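Local coordinates for Ral guanine nucleotide dissociation stimulator-like 2 (Mus musculus, PDB 4JGW), which probably acts as a guanine nucleotide exchange factor, may serve as an effector of Ras or Rap, and presents a docking site for SH3 domains, at residues A[72-77]-A[418-423]; A[79-84]-A[127-132]; A[25-30]-A[50-55]. All coordinates share one frame; numbering follows the deposited sequence.

Interaction 1 (A[72-77]-A[418-423]); sequences DMMFTP and KRRKEF
OD1 of Asp72 accepts two hydrogen bonds from one guanidinium, at 2.8 Å from NH1 of Arg420 and 2.9 Å from NH2, and the salt bridge is completed by NH2 to OD2 of Asp72 at 3.0 Å. It joins the REM and CDC25-homology domains of a Ras-family exchange factor: Asp72 belongs to the N-terminal REM part, just ahead of helix 75-82, whereas Arg420 lies on helix 416-436 of the CDC25-homology part. The guanidinium comes end-on, nearly coplanar with the carboxylate (planes 21° apart), and meets the syn lone pairs of both oxygens. The grip is shared with strand 46-54 and helix 56-63, for NH2 of Arg420 also donates to Leu51 O on the strand, and OD2 of Asp72 accepts from Leu51 N and from His62 NE2 on the helix. Three donors on OD2 should favour the ionised carboxylate. At the edge of the Phe75 ring, near its plane, NH2 of Arg420 passes CD1.

Next to the ion pair the contact turns apolar. Met74 has CG anti to its backbone N (chi1 -168°), where it lies 3.6 Å from CD2 of Phe423. Its sulfur makes an oblique Met-aromatic contact with that ring, 5.3 Å from SD of Met74 to the ring centroid of Phe423, and also touches CB of Arg420. Farther round the ring, CB of Pro77 rests 3.7 Å from CZ of Phe423.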
ATOM      1  N   ASP A  72       8.064   9.514 -21.757  1.00 25.67           N
ATOM      2  CA  ASP A  72       8.446   9.057 -20.420  1.00 25.50           C
ATOM      3  C   ASP A  72       7.165   8.852 -19.608  1.00 25.61           C
ATOM      4  O   ASP A  72       6.852   9.635 -18.704  1.00 25.43           O
ATOM      5  CB  ASP A  72       9.365  10.101 -19.764  1.00 25.42           C
ATOM      6  CG  ASP A  72      10.017   9.613 -18.470  1.00 25.32           C
ATOM      7  OD1 ASP A  72       9.787   8.458 -18.042  1.00 24.82           O
ATOM      8  OD2 ASP A  72      10.777  10.408 -17.875  1.00 24.56           O
ATOM      9  N   MET A  73       6.417   7.801 -19.946  1.00 25.69           N
ATOM     10  CA  MET A  73       5.068   7.625 -19.392  1.00 25.85           C
ATOM     11  C   MET A  73       4.985   7.318 -17.891  1.00 25.63           C
ATOM     12  O   MET A  73       3.973   7.623 -17.262  1.00 25.57           O
ATOM     13  CB  MET A  73       4.208   6.652 -20.222  1.00 26.10           C
ATOM     14  CG  MET A  73       4.954   5.709 -21.140  1.00 26.90           C
ATOM     15  SD  MET A  73       3.852   4.820 -22.265  1.00 27.87           S
ATOM     16  CE  MET A  73       3.923   5.828 -23.743  1.00 28.57           C
ATOM     17  N   MET A  74       6.039   6.743 -17.318  1.00 25.44           N
ATOM     18  CA  MET A  74       6.049   6.468 -15.881  1.00 25.38           C
ATOM     19  C   MET A  74       6.348   7.710 -15.033  1.00 25.26           C
ATOM     20  O   MET A  74       5.985   7.759 -13.857  1.00 25.18           O
ATOM     21  CB  MET A  74       7.016   5.329 -15.524  1.00 25.43           C
ATOM     22  CG  MET A  74       6.836   4.815 -14.088  1.00 25.87           C
ATOM     23  SD  MET A  74       7.996   3.546 -13.551  1.00 26.78           S
ATOM     24  CE  MET A  74       7.455   2.142 -14.530  1.00 25.71           C
ATOM     25  N   PHE A  75       6.989   8.713 -15.634  1.00 25.08           N
ATOM     26  CA  PHE A  75       7.515   9.850 -14.875  1.00 24.98           C
ATOM     27  C   PHE A  75       6.482  10.597 -14.033  1.00 25.03           C
ATOM     28  O   PHE A  75       6.670  10.763 -12.829  1.00 24.98           O
ATOM     29  CB  PHE A  75       8.254  10.843 -15.777  1.00 24.83           C
ATOM     30  CG  PHE A  75       8.844  11.999 -15.025  1.00 24.49           C
ATOM     31  CD1 PHE A  75      10.068  11.869 -14.379  1.00 24.32           C
ATOM     32  CD2 PHE A  75       8.163  13.208 -14.933  1.00 24.28           C
ATOM     33  CE1 PHE A  75      10.610  12.926 -13.666  1.00 24.36           C
ATOM     34  CE2 PHE A  75       8.700  14.275 -14.222  1.00 24.03           C
ATOM     35  CZ  PHE A  75       9.925  14.134 -13.589  1.00 24.25           C
ATOM     36  N   THR A  76       5.412  11.053 -14.680  1.00 25.06           N
ATOM     37  CA  THR A  76       4.380  11.858 -14.031  1.00 24.98           C
ATOM     38  C   THR A  76       3.705  11.141 -12.847  1.00 25.09           C
ATOM     39  O   THR A  76       3.681  11.688 -11.745  1.00 25.19           O
ATOM     40  CB  THR A  76       3.334  12.374 -15.058  1.00 25.02           C
ATOM     41  OG1 THR A  76       4.010  13.070 -16.113  1.00 24.99           O
ATOM     42  CG2 THR A  76       2.319  13.306 -14.403  1.00 24.48           C
ATOM     43  N   PRO A  77       3.166   9.922 -13.062  1.00 25.21           N
ATOM     44  CA  PRO A  77       2.532   9.247 -11.925  1.00 25.41           C
ATOM     45  C   PRO A  77       3.519   8.845 -10.825  1.00 25.65           C
ATOM     46  O   PRO A  77       3.170   8.897  -9.646  1.00 25.58           O
ATOM     47  CB  PRO A  77       1.889   8.007 -12.561  1.00 25.33           C
ATOM     48  CG  PRO A  77       2.655   7.781 -13.819  1.00 25.29           C
ATOM     49  CD  PRO A  77       3.014   9.147 -14.309  1.00 25.18           C
ATOM     50  N   LYS A 418      15.268   5.151  -8.410  1.00 28.61           N
ATOM     51  CA  LYS A 418      14.726   4.670  -7.139  1.00 27.95           C
ATOM     52  C   LYS A 418      13.208   4.852  -7.082  1.00 27.51           C
ATOM     53  O   LYS A 418      12.485   3.951  -6.651  1.00 27.25           O
ATOM     54  CB  LYS A 418      15.394   5.399  -5.963  1.00 27.98           C
ATOM     55  CG  LYS A 418      14.874   4.988  -4.590  1.00 27.75           C
ATOM     56  CD  LYS A 418      15.720   5.561  -3.465  1.00 27.99           C
ATOM     57  CE  LYS A 418      15.235   5.039  -2.117  1.00 28.30           C
ATOM     58  NZ  LYS A 418      16.209   5.291  -1.021  1.00 28.20           N
ATOM     59  N   ARG A 419      12.741   6.015  -7.532  1.00 27.14           N
ATOM     60  CA  ARG A 419      11.321   6.370  -7.471  1.00 26.93           C
ATOM     61  C   ARG A 419      10.466   5.565  -8.452  1.00 26.77           C
ATOM     62  O   ARG A 419       9.292   5.300  -8.183  1.00 26.61           O
ATOM     63  CB  ARG A 419      11.123   7.876  -7.690  1.00 26.85           C
ATOM     64  CG  ARG A 419      11.954   8.770  -6.767  1.00 26.93           C
ATOM     65  CD  ARG A 419      11.742   8.427  -5.297  1.00 26.78           C
ATOM     66  NE  ARG A 419      12.790   8.980  -4.442  1.00 27.18           N
ATOM     67  CZ  ARG A 419      12.974   8.652  -3.165  1.00 27.04           C
ATOM     68  NH1 ARG A 419      12.185   7.763  -2.575  1.00 26.80           N
ATOM     69  NH2 ARG A 419      13.955   9.213  -2.473  1.00 26.72           N
ATOM     70  N   ARG A 420      11.061   5.186  -9.583  1.00 26.55           N
ATOM     71  CA  ARG A 420      10.393   4.335 -10.569  1.00 26.25           C
ATOM     72  C   ARG A 420      10.174   2.937 -10.010  1.00 26.24           C
ATOM     73  O   ARG A 420       9.102   2.350 -10.186  1.00 26.14           O
ATOM     74  CB  ARG A 420      11.214   4.247 -11.858  1.00 26.30           C
ATOM     75  CG  ARG A 420      11.159   5.491 -12.714  1.00 25.55           C
ATOM     76  CD  ARG A 420      11.952   5.322 -14.001  1.00 24.31           C
ATOM     77  NE  ARG A 420      12.231   6.627 -14.590  1.00 23.92           N
ATOM     78  CZ  ARG A 420      11.451   7.245 -15.468  1.00 23.35           C
ATOM     79  NH1 ARG A 420      10.333   6.669 -15.904  1.00 22.91           N
ATOM     80  NH2 ARG A 420      11.798   8.443 -15.919  1.00 22.18           N
ATOM     81  N   LYS A 421      11.204   2.413  -9.346  1.00 26.17           N
ATOM     82  CA  LYS A 421      11.160   1.097  -8.716  1.00 26.16           C
ATOM     83  C   LYS A 421      10.161   1.087  -7.563  1.00 25.93           C
ATOM     84  O   LYS A 421       9.501   0.077  -7.311  1.00 25.99           O
ATOM     85  CB  LYS A 421      12.550   0.693  -8.218  1.00 26.44           C
ATOM     86  CG  LYS A 421      13.594   0.543  -9.316  1.00 27.13           C
ATOM     87  CD  LYS A 421      14.946   0.149  -8.742  1.00 28.92           C
ATOM     88  CE  LYS A 421      16.042   0.254  -9.795  1.00 29.91           C
ATOM     89  NZ  LYS A 421      17.322  -0.336  -9.316  1.00 31.46           N
ATOM     90  N   GLU A 422      10.053   2.220  -6.874  1.00 25.62           N
ATOM     91  CA  GLU A 422       9.054   2.397  -5.828  1.00 25.52           C
ATOM     92  C   GLU A 422       7.640   2.422  -6.411  1.00 25.27           C
ATOM     93  O   GLU A 422       6.750   1.735  -5.908  1.00 25.12           O
ATOM     94  CB  GLU A 422       9.342   3.657  -5.010  1.00 25.46           C
ATOM     95  CG  GLU A 422      10.457   3.460  -3.988  1.00 26.05           C
ATOM     96  CD  GLU A 422      10.828   4.723  -3.239  1.00 26.59           C
ATOM     97  OE1 GLU A 422      10.610   5.830  -3.769  1.00 27.33           O
ATOM     98  OE2 GLU A 422      11.348   4.607  -2.112  1.00 27.50           O
ATOM     99  N   PHE A 423       7.449   3.193  -7.481  1.00 24.98           N
ATOM    100  CA  PHE A 423       6.154   3.259  -8.160  1.00 25.06           C
ATOM    101  C   PHE A 423       5.695   1.894  -8.680  1.00 25.02           C
ATOM    102  O   PHE A 423       4.516   1.569  -8.593  1.00 25.00           O
ATOM    103  CB  PHE A 423       6.159   4.298  -9.292  1.00 24.95           C
ATOM    104  CG  PHE A 423       4.845   4.396 -10.033  1.00 24.72           C
ATOM    105  CD1 PHE A 423       3.739   5.008  -9.443  1.00 24.04           C
ATOM    106  CD2 PHE A 423       4.714   3.869 -11.314  1.00 24.08           C
ATOM    107  CE1 PHE A 423       2.528   5.093 -10.120  1.00 23.96           C
ATOM    108  CE2 PHE A 423       3.506   3.953 -12.006  1.00 23.98           C
ATOM    109  CZ  PHE A 423       2.409   4.564 -11.409  1.00 24.16           C
TER

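Interaction 2 (A[79-84]-A[127-132]); sequences LLATHR and ASHPED
Ala81 and His129 bring their backbones nearest, 7.7 Å between CA atoms, where the C-terminal part of helix 75-82 comes near the end of helix 108-128. His129 is the first residue there to leave helical angles, and the chain then makes a short 3-10 turn through Asp132, whose CA is 9.0 Å from CA of Arg84. The imidazole of His129 meets the backbone at Leu80 and Ala81 obliquely, with NE2 of His129 3.7 Å from CA of Ala81. One of its ring faces packs on CB of Ser128; a water lies over the opposite face, toward the rim. That water donates to Leu80 O at 2.7 Å and to OD2 of Asp132 at 2.6 Å. These are helices of the REM (RasGEF N-terminal) domain, and the contact fastens the end of one helix to the loop leaving another. Leu80 O also accepts from ND1 of His83, which sits above the carbonyl plane at 2.9 Å. CG of His83 lies between the backbone N and the carbonyl carbon (chi1 78°); its ring and Asp132 meet tip to tip, CE1 3.1 Å from OD2 of Asp132. OG1 of Thr89 is hydrogen-bonded to NE2 of His83 and NE of Arg84, and Trp125 NE1 donates to OD2 of Asp132. The Arg84 guanidinium slides past the carboxylate (planes 5° apart), OD1 of Asp132 over one face, 3.5 Å from NE of Arg84, a salt bridge in which no N-H points at the oxygen.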
ATOM      1  N   LEU A  79       6.403  10.446  -9.986  1.00 26.80           N
ATOM      2  CA  LEU A  79       6.788  11.646  -9.240  1.00 27.15           C
ATOM      3  C   LEU A  79       5.670  12.055  -8.284  1.00 27.25           C
ATOM      4  O   LEU A  79       5.921  12.312  -7.105  1.00 27.22           O
ATOM      5  CB  LEU A  79       7.119  12.815 -10.182  1.00 27.22           C
ATOM      6  CG  LEU A  79       8.194  13.861  -9.815  1.00 27.74           C
ATOM      7  CD1 LEU A  79       8.028  15.112 -10.666  1.00 27.84           C
ATOM      8  CD2 LEU A  79       8.237  14.253  -8.339  1.00 27.66           C
ATOM      9  N   LEU A  80       4.441  12.101  -8.799  1.00 27.22           N
ATOM     10  CA  LEU A  80       3.277  12.497  -8.005  1.00 27.40           C
ATOM     11  C   LEU A  80       3.015  11.551  -6.837  1.00 27.49           C
ATOM     12  O   LEU A  80       2.569  11.986  -5.779  1.00 27.49           O
ATOM     13  CB  LEU A  80       2.023  12.621  -8.883  1.00 27.27           C
ATOM     14  CG  LEU A  80       1.968  13.749  -9.923  1.00 27.49           C
ATOM     15  CD1 LEU A  80       0.671  13.682 -10.718  1.00 26.85           C
ATOM     16  CD2 LEU A  80       2.144  15.135  -9.293  1.00 26.81           C
ATOM     17  N   ALA A  81       3.301  10.266  -7.034  1.00 27.81           N
ATOM     18  CA  ALA A  81       3.066   9.253  -6.006  1.00 28.17           C
ATOM     19  C   ALA A  81       4.164   9.193  -4.941  1.00 28.45           C
ATOM     20  O   ALA A  81       3.882   8.905  -3.779  1.00 28.19           O
ATOM     21  CB  ALA A  81       2.872   7.883  -6.641  1.00 28.11           C
ATOM     22  N   THR A  82       5.406   9.468  -5.338  1.00 28.84           N
ATOM     23  CA  THR A  82       6.560   9.301  -4.448  1.00 29.32           C
ATOM     24  C   THR A  82       7.146  10.603  -3.882  1.00 29.88           C
ATOM     25  O   THR A  82       8.057  10.555  -3.057  1.00 29.95           O
ATOM     26  CB  THR A  82       7.706   8.508  -5.132  1.00 29.23           C
ATOM     27  OG1 THR A  82       8.202   9.245  -6.257  1.00 28.77           O
ATOM     28  CG2 THR A  82       7.234   7.129  -5.586  1.00 29.23           C
ATOM     29  N   HIS A  83       6.628  11.754  -4.313  1.00 30.59           N
ATOM     30  CA  HIS A  83       7.254  13.049  -4.000  1.00 31.45           C
ATOM     31  C   HIS A  83       7.439  13.348  -2.507  1.00 32.19           C
ATOM     32  O   HIS A  83       8.406  14.006  -2.122  1.00 32.46           O
ATOM     33  CB  HIS A  83       6.543  14.210  -4.709  1.00 31.27           C
ATOM     34  CG  HIS A  83       5.258  14.629  -4.068  1.00 31.35           C
ATOM     35  ND1 HIS A  83       4.068  13.965  -4.279  1.00 31.30           N
ATOM     36  CD2 HIS A  83       4.971  15.658  -3.234  1.00 31.15           C
ATOM     37  CE1 HIS A  83       3.107  14.561  -3.596  1.00 31.46           C
ATOM     38  NE2 HIS A  83       3.628  15.591  -2.954  1.00 31.19           N
ATOM     39  N   ARG A  84       6.527  12.848  -1.677  1.00 32.96           N
ATOM     40  CA  ARG A  84       6.576  13.100  -0.236  1.00 33.80           C
ATOM     41  C   ARG A  84       7.742  12.393   0.455  1.00 34.16           C
ATOM     42  O   ARG A  84       8.012  12.644   1.629  1.00 34.30           O
ATOM     43  CB  ARG A  84       5.249  12.726   0.428  1.00 33.92           C
ATOM     44  CG  ARG A  84       4.112  13.660   0.075  1.00 34.62           C
ATOM     45  CD  ARG A  84       2.953  13.507   1.037  1.00 36.58           C
ATOM     46  NE  ARG A  84       2.096  14.689   1.006  1.00 37.56           N
ATOM     47  CZ  ARG A  84       1.248  15.035   1.968  1.00 38.12           C
ATOM     48  NH1 ARG A  84       1.129  14.291   3.062  1.00 38.12           N
ATOM     49  NH2 ARG A  84       0.520  16.136   1.836  1.00 38.74           N
ATOM     50  N   ALA A 127      -6.875  14.112  -8.395  1.00 33.06           N
ATOM     51  CA  ALA A 127      -7.709  12.924  -8.562  1.00 33.34           C
ATOM     52  C   ALA A 127      -7.059  11.683  -7.946  1.00 33.59           C
ATOM     53  O   ALA A 127      -7.731  10.900  -7.270  1.00 33.60           O
ATOM     54  CB  ALA A 127      -8.028  12.696 -10.035  1.00 33.17           C
ATOM     55  N   SER A 128      -5.756  11.522  -8.169  1.00 33.86           N
ATOM     56  CA  SER A 128      -5.008  10.381  -7.639  1.00 34.16           C
ATOM     57  C   SER A 128      -4.769  10.475  -6.134  1.00 34.48           C
ATOM     58  O   SER A 128      -4.948   9.494  -5.412  1.00 34.58           O
ATOM     59  CB  SER A 128      -3.668  10.221  -8.365  1.00 34.06           C
ATOM     60  OG  SER A 128      -3.857   9.929  -9.737  1.00 34.07           O
ATOM     61  N   HIS A 129      -4.351  11.651  -5.668  1.00 34.94           N
ATOM     62  CA  HIS A 129      -3.985  11.837  -4.264  1.00 35.43           C
ATOM     63  C   HIS A 129      -4.645  13.078  -3.650  1.00 35.88           C
ATOM     64  O   HIS A 129      -3.968  14.075  -3.392  1.00 35.90           O
ATOM     65  CB  HIS A 129      -2.458  11.922  -4.114  1.00 35.33           C
ATOM     66  CG  HIS A 129      -1.708  10.981  -5.006  1.00 34.94           C
ATOM     67  ND1 HIS A 129      -1.647   9.624  -4.776  1.00 34.46           N
ATOM     68  CD2 HIS A 129      -0.985  11.205  -6.128  1.00 34.61           C
ATOM     69  CE1 HIS A 129      -0.921   9.052  -5.718  1.00 34.23           C
ATOM     70  NE2 HIS A 129      -0.507   9.989  -6.552  1.00 34.42           N
ATOM     71  N   PRO A 130      -5.970  13.019  -3.405  1.00 36.44           N
ATOM     72  CA  PRO A 130      -6.675  14.182  -2.850  1.00 36.97           C
ATOM     73  C   PRO A 130      -6.207  14.569  -1.444  1.00 37.58           C
ATOM     74  O   PRO A 130      -6.268  15.746  -1.082  1.00 37.67           O
ATOM     75  CB  PRO A 130      -8.143  13.733  -2.828  1.00 36.95           C
ATOM     76  CG  PRO A 130      -8.096  12.246  -2.841  1.00 36.67           C
ATOM     77  CD  PRO A 130      -6.882  11.882  -3.635  1.00 36.42           C
ATOM     78  N   GLU A 131      -5.728  13.587  -0.680  1.00 38.27           N
ATOM     79  CA  GLU A 131      -5.282  13.792   0.702  1.00 39.01           C
ATOM     80  C   GLU A 131      -4.016  14.648   0.812  1.00 39.48           C
ATOM     81  O   GLU A 131      -3.698  15.157   1.892  1.00 39.43           O
ATOM     82  CB  GLU A 131      -5.073  12.447   1.413  1.00 39.07           C
ATOM     83  CG  GLU A 131      -6.341  11.598   1.582  1.00 39.85           C
ATOM     84  CD  GLU A 131      -6.644  10.703   0.380  1.00 40.99           C
ATOM     85  OE1 GLU A 131      -5.850  10.686  -0.592  1.00 40.99           O
ATOM     86  OE2 GLU A 131      -7.684  10.009   0.411  1.00 41.17           O
ATOM     87  N   ASP A 132      -3.301  14.802  -0.304  1.00 40.03           N
ATOM     88  CA  ASP A 132      -2.102  15.643  -0.359  1.00 40.68           C
ATOM     89  C   ASP A 132      -2.424  17.122  -0.163  1.00 41.19           C
ATOM     90  O   ASP A 132      -1.613  17.872   0.379  1.00 41.16           O
ATOM     91  CB  ASP A 132      -1.367  15.456  -1.694  1.00 40.54           C
ATOM     92  CG  ASP A 132      -0.553  14.171  -1.754  1.00 40.43           C
ATOM     93  OD1 ASP A 132      -0.625  13.350  -0.816  1.00 40.40           O
ATOM     94  OD2 ASP A 132       0.167  13.982  -2.755  1.00 40.46           O
TER
HETATM   95  O   HOH W   1       1.453  11.761  -3.338  1.00 17.80           O

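Interaction 3 (A[25-30]-A[50-55])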
ATOM      1  N   THR A  25      19.728  14.347 -16.176  1.00 42.32           N
ATOM      2  CA  THR A  25      20.285  13.338 -17.075  1.00 41.84           C
ATOM      3  C   THR A  25      19.161  12.473 -17.648  1.00 41.51           C
ATOM      4  O   THR A  25      18.325  11.950 -16.907  1.00 41.46           O
ATOM      5  CB  THR A  25      21.336  12.459 -16.354  1.00 41.82           C
ATOM      6  OG1 THR A  25      22.404  13.287 -15.878  1.00 41.85           O
ATOM      7  CG2 THR A  25      21.911  11.400 -17.291  1.00 41.89           C
ATOM      8  N   PHE A  26      19.151  12.337 -18.970  1.00 41.16           N
ATOM      9  CA  PHE A  26      18.127  11.577 -19.677  1.00 40.68           C
ATOM     10  C   PHE A  26      18.734  10.373 -20.387  1.00 40.62           C
ATOM     11  O   PHE A  26      19.914  10.378 -20.741  1.00 40.62           O
ATOM     12  CB  PHE A  26      17.415  12.469 -20.702  1.00 40.53           C
ATOM     13  CG  PHE A  26      16.632  13.600 -20.093  1.00 40.09           C
ATOM     14  CD1 PHE A  26      17.243  14.817 -19.813  1.00 39.77           C
ATOM     15  CD2 PHE A  26      15.278  13.453 -19.812  1.00 39.78           C
ATOM     16  CE1 PHE A  26      16.520  15.865 -19.251  1.00 39.82           C
ATOM     17  CE2 PHE A  26      14.547  14.494 -19.252  1.00 39.51           C
ATOM     18  CZ  PHE A  26      15.168  15.703 -18.971  1.00 39.83           C
ATOM     19  N   THR A  27      17.918   9.339 -20.584  1.00 40.43           N
ATOM     20  CA  THR A  27      18.293   8.204 -21.416  1.00 40.30           C
ATOM     21  C   THR A  27      17.338   8.107 -22.603  1.00 40.27           C
ATOM     22  O   THR A  27      16.125   7.950 -22.431  1.00 40.20           O
ATOM     23  CB  THR A  27      18.300   6.877 -20.620  1.00 40.23           C
ATOM     24  OG1 THR A  27      19.249   6.967 -19.553  1.00 40.48           O
ATOM     25  CG2 THR A  27      18.683   5.706 -21.514  1.00 40.07           C
ATOM     26  N   VAL A  28      17.896   8.224 -23.803  1.00 40.26           N
ATOM     27  CA  VAL A  28      17.122   8.061 -25.027  1.00 40.29           C
ATOM     28  C   VAL A  28      17.261   6.626 -25.526  1.00 40.36           C
ATOM     29  O   VAL A  28      18.367   6.084 -25.591  1.00 40.46           O
ATOM     30  CB  VAL A  28      17.547   9.061 -26.136  1.00 40.28           C
ATOM     31  CG1 VAL A  28      16.587   8.991 -27.321  1.00 40.15           C
ATOM     32  CG2 VAL A  28      17.597  10.480 -25.591  1.00 40.02           C
ATOM     33  N   THR A  29      16.126   6.018 -25.853  1.00 40.36           N
ATOM     34  CA  THR A  29      16.090   4.686 -26.435  1.00 40.49           C
ATOM     35  C   THR A  29      15.350   4.761 -27.763  1.00 40.70           C
ATOM     36  O   THR A  29      14.276   5.352 -27.845  1.00 40.80           O
ATOM     37  CB  THR A  29      15.391   3.678 -25.497  1.00 40.47           C
ATOM     38  OG1 THR A  29      15.974   3.755 -24.191  1.00 40.39           O
ATOM     39  CG2 THR A  29      15.526   2.254 -26.022  1.00 40.41           C
ATOM     40  N   SER A  30      15.937   4.175 -28.802  1.00 40.85           N
ATOM     41  CA  SER A  30      15.316   4.146 -30.121  1.00 41.04           C
ATOM     42  C   SER A  30      15.258   2.716 -30.642  1.00 41.24           C
ATOM     43  O   SER A  30      16.292   2.091 -30.891  1.00 41.16           O
ATOM     44  CB  SER A  30      16.072   5.050 -31.097  1.00 41.01           C
ATOM     45  OG  SER A  30      15.292   5.322 -32.246  1.00 40.89           O
ATOM     46  N   ARG A  50      13.657   9.248 -21.188  1.00 33.00           N
ATOM     47  CA  ARG A  50      13.251   9.174 -19.786  1.00 32.73           C
ATOM     48  C   ARG A  50      14.266   9.800 -18.839  1.00 32.77           C
ATOM     49  O   ARG A  50      15.464   9.504 -18.915  1.00 32.74           O
ATOM     50  CB  ARG A  50      12.980   7.723 -19.379  1.00 32.61           C
ATOM     51  CG  ARG A  50      11.980   7.001 -20.266  1.00 31.53           C
ATOM     52  CD  ARG A  50      11.486   5.729 -19.612  1.00 29.59           C
ATOM     53  NE  ARG A  50      10.589   4.983 -20.490  1.00 28.71           N
ATOM     54  CZ  ARG A  50      10.963   3.968 -21.264  1.00 28.04           C
ATOM     55  NH1 ARG A  50      12.229   3.560 -21.279  1.00 27.50           N
ATOM     56  NH2 ARG A  50      10.065   3.357 -22.025  1.00 27.59           N
ATOM     57  N   LEU A  51      13.776  10.663 -17.949  1.00 32.66           N
ATOM     58  CA  LEU A  51      14.620  11.291 -16.934  1.00 32.72           C
ATOM     59  C   LEU A  51      15.138  10.243 -15.952  1.00 32.84           C
ATOM     60  O   LEU A  51      14.364   9.452 -15.409  1.00 32.74           O
ATOM     61  CB  LEU A  51      13.869  12.415 -16.204  1.00 32.52           C
ATOM     62  CG  LEU A  51      14.684  13.347 -15.291  1.00 32.48           C
ATOM     63  CD1 LEU A  51      14.061  14.736 -15.198  1.00 32.18           C
ATOM     64  CD2 LEU A  51      14.888  12.758 -13.900  1.00 31.53           C
ATOM     65  N   ARG A  52      16.450  10.249 -15.740  1.00 33.06           N
ATOM     66  CA  ARG A  52      17.115   9.300 -14.848  1.00 33.46           C
ATOM     67  C   ARG A  52      17.441   9.931 -13.497  1.00 33.42           C
ATOM     68  O   ARG A  52      17.260   9.309 -12.450  1.00 33.41           O
ATOM     69  CB  ARG A  52      18.398   8.776 -15.497  1.00 33.60           C
ATOM     70  CG  ARG A  52      18.173   7.736 -16.580  1.00 34.47           C
ATOM     71  CD  ARG A  52      18.061   6.342 -15.986  1.00 36.25           C
ATOM     72  NE  ARG A  52      18.445   5.308 -16.941  1.00 38.36           N
ATOM     73  CZ  ARG A  52      19.699   4.932 -17.176  1.00 39.25           C
ATOM     74  NH1 ARG A  52      20.707   5.503 -16.527  1.00 40.20           N
ATOM     75  NH2 ARG A  52      19.947   3.983 -18.068  1.00 39.85           N
ATOM     76  N   ALA A  53      17.938  11.164 -13.541  1.00 33.49           N
ATOM     77  CA  ALA A  53      18.294  11.922 -12.348  1.00 33.60           C
ATOM     78  C   ALA A  53      18.284  13.407 -12.665  1.00 33.74           C
ATOM     79  O   ALA A  53      18.529  13.806 -13.803  1.00 33.84           O
ATOM     80  CB  ALA A  53      19.662  11.501 -11.833  1.00 33.52           C
ATOM     81  N   GLY A  54      17.999  14.222 -11.656  1.00 33.94           N
ATOM     82  CA  GLY A  54      17.991  15.667 -11.829  1.00 34.13           C
ATOM     83  C   GLY A  54      17.613  16.413 -10.571  1.00 34.32           C
ATOM     84  O   GLY A  54      17.154  15.813  -9.597  1.00 34.37           O
ATOM     85  N   THR A  55      17.810  17.729 -10.596  1.00 34.49           N
ATOM     86  CA  THR A  55      17.421  18.591  -9.484  1.00 34.68           C
ATOM     87  C   THR A  55      15.903  18.655  -9.383  1.00 34.82           C
ATOM     88  O   THR A  55      15.195  18.359 -10.352  1.00 34.82           O
ATOM     89  CB  THR A  55      17.973  20.030  -9.639  1.00 34.72           C
ATOM     90  OG1 THR A  55      17.413  20.638 -10.807  1.00 34.66           O
ATOM     91  CG2 THR A  55      19.497  20.029  -9.742  1.00 34.84           C
TER
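Over the centre of one face of the Arg52 guanidinium sits the hydroxyl of Thr27, with OG1 of Thr27 3.2 Å from CZ of Arg52. No N-H is aimed at this oxygen, which is bonded instead to OD1 of Asp18 on the neighbouring strand 11-21. Arg52 reaches it by bending at chi2 (-86°), which curls CD back from an extended course, and its CG also touches OG1. The second flat group, the ring of Phe26, is met obliquely by Leu51: CE2 of Phe26 lies 3.8 Å from CB of Leu51, and CD2 passes close to CA of the same residue. His62 meets the Phe26 ring edge-to-face, while Arg49 forms a cation-pi contact with it. Phe26 and Leu51 thus share one face of the sheet; Thr25, Thr27, Arg50 and Ala53 point to the other.

Between the side chains, four sound backbone hydrogen bonds and one weak one tie the strands. Thr27 and Arg50 exchange a pair, N of Thr27 to O of Arg50 at 3.0 Å and N of Arg50 to O of Thr27 at 3.1 Å. Thr25 N donates to Ala53 O at 2.7 Å, and Thr25 O takes Arg52 N at 2.8 Å and, weakly, Ala53 N at 3.5 Å. Arg52 and Ala53 both facing Thr25 makes this a classic beta bulge in the antiparallel N-terminal sheet, where the chain turns its corner at Ala53.

In the fold
Interactions 1 and 2 both use helix 75-82: its start and the loop before it face helix 416-436 in interaction 1, and its later turns meet the end of helix 108-128 in interaction 2. The two also touch directly, Phe423 on Ala81 and Arg419 on Thr82. Interaction 3 has its centre farthest from the centre of the chain, about 27 Å, yet joins interaction 1 directly, since the backbone of Leu51 bonds to both members of the Asp72-Arg420 ion pair. Interactions 2 and 3 do not touch. All three are partly buried, but their chemistry differs: a planar ion pair with apolar neighbours between domains, a water bridge and a face-on charge pair within the REM helices, and backbone bonding in the sheet.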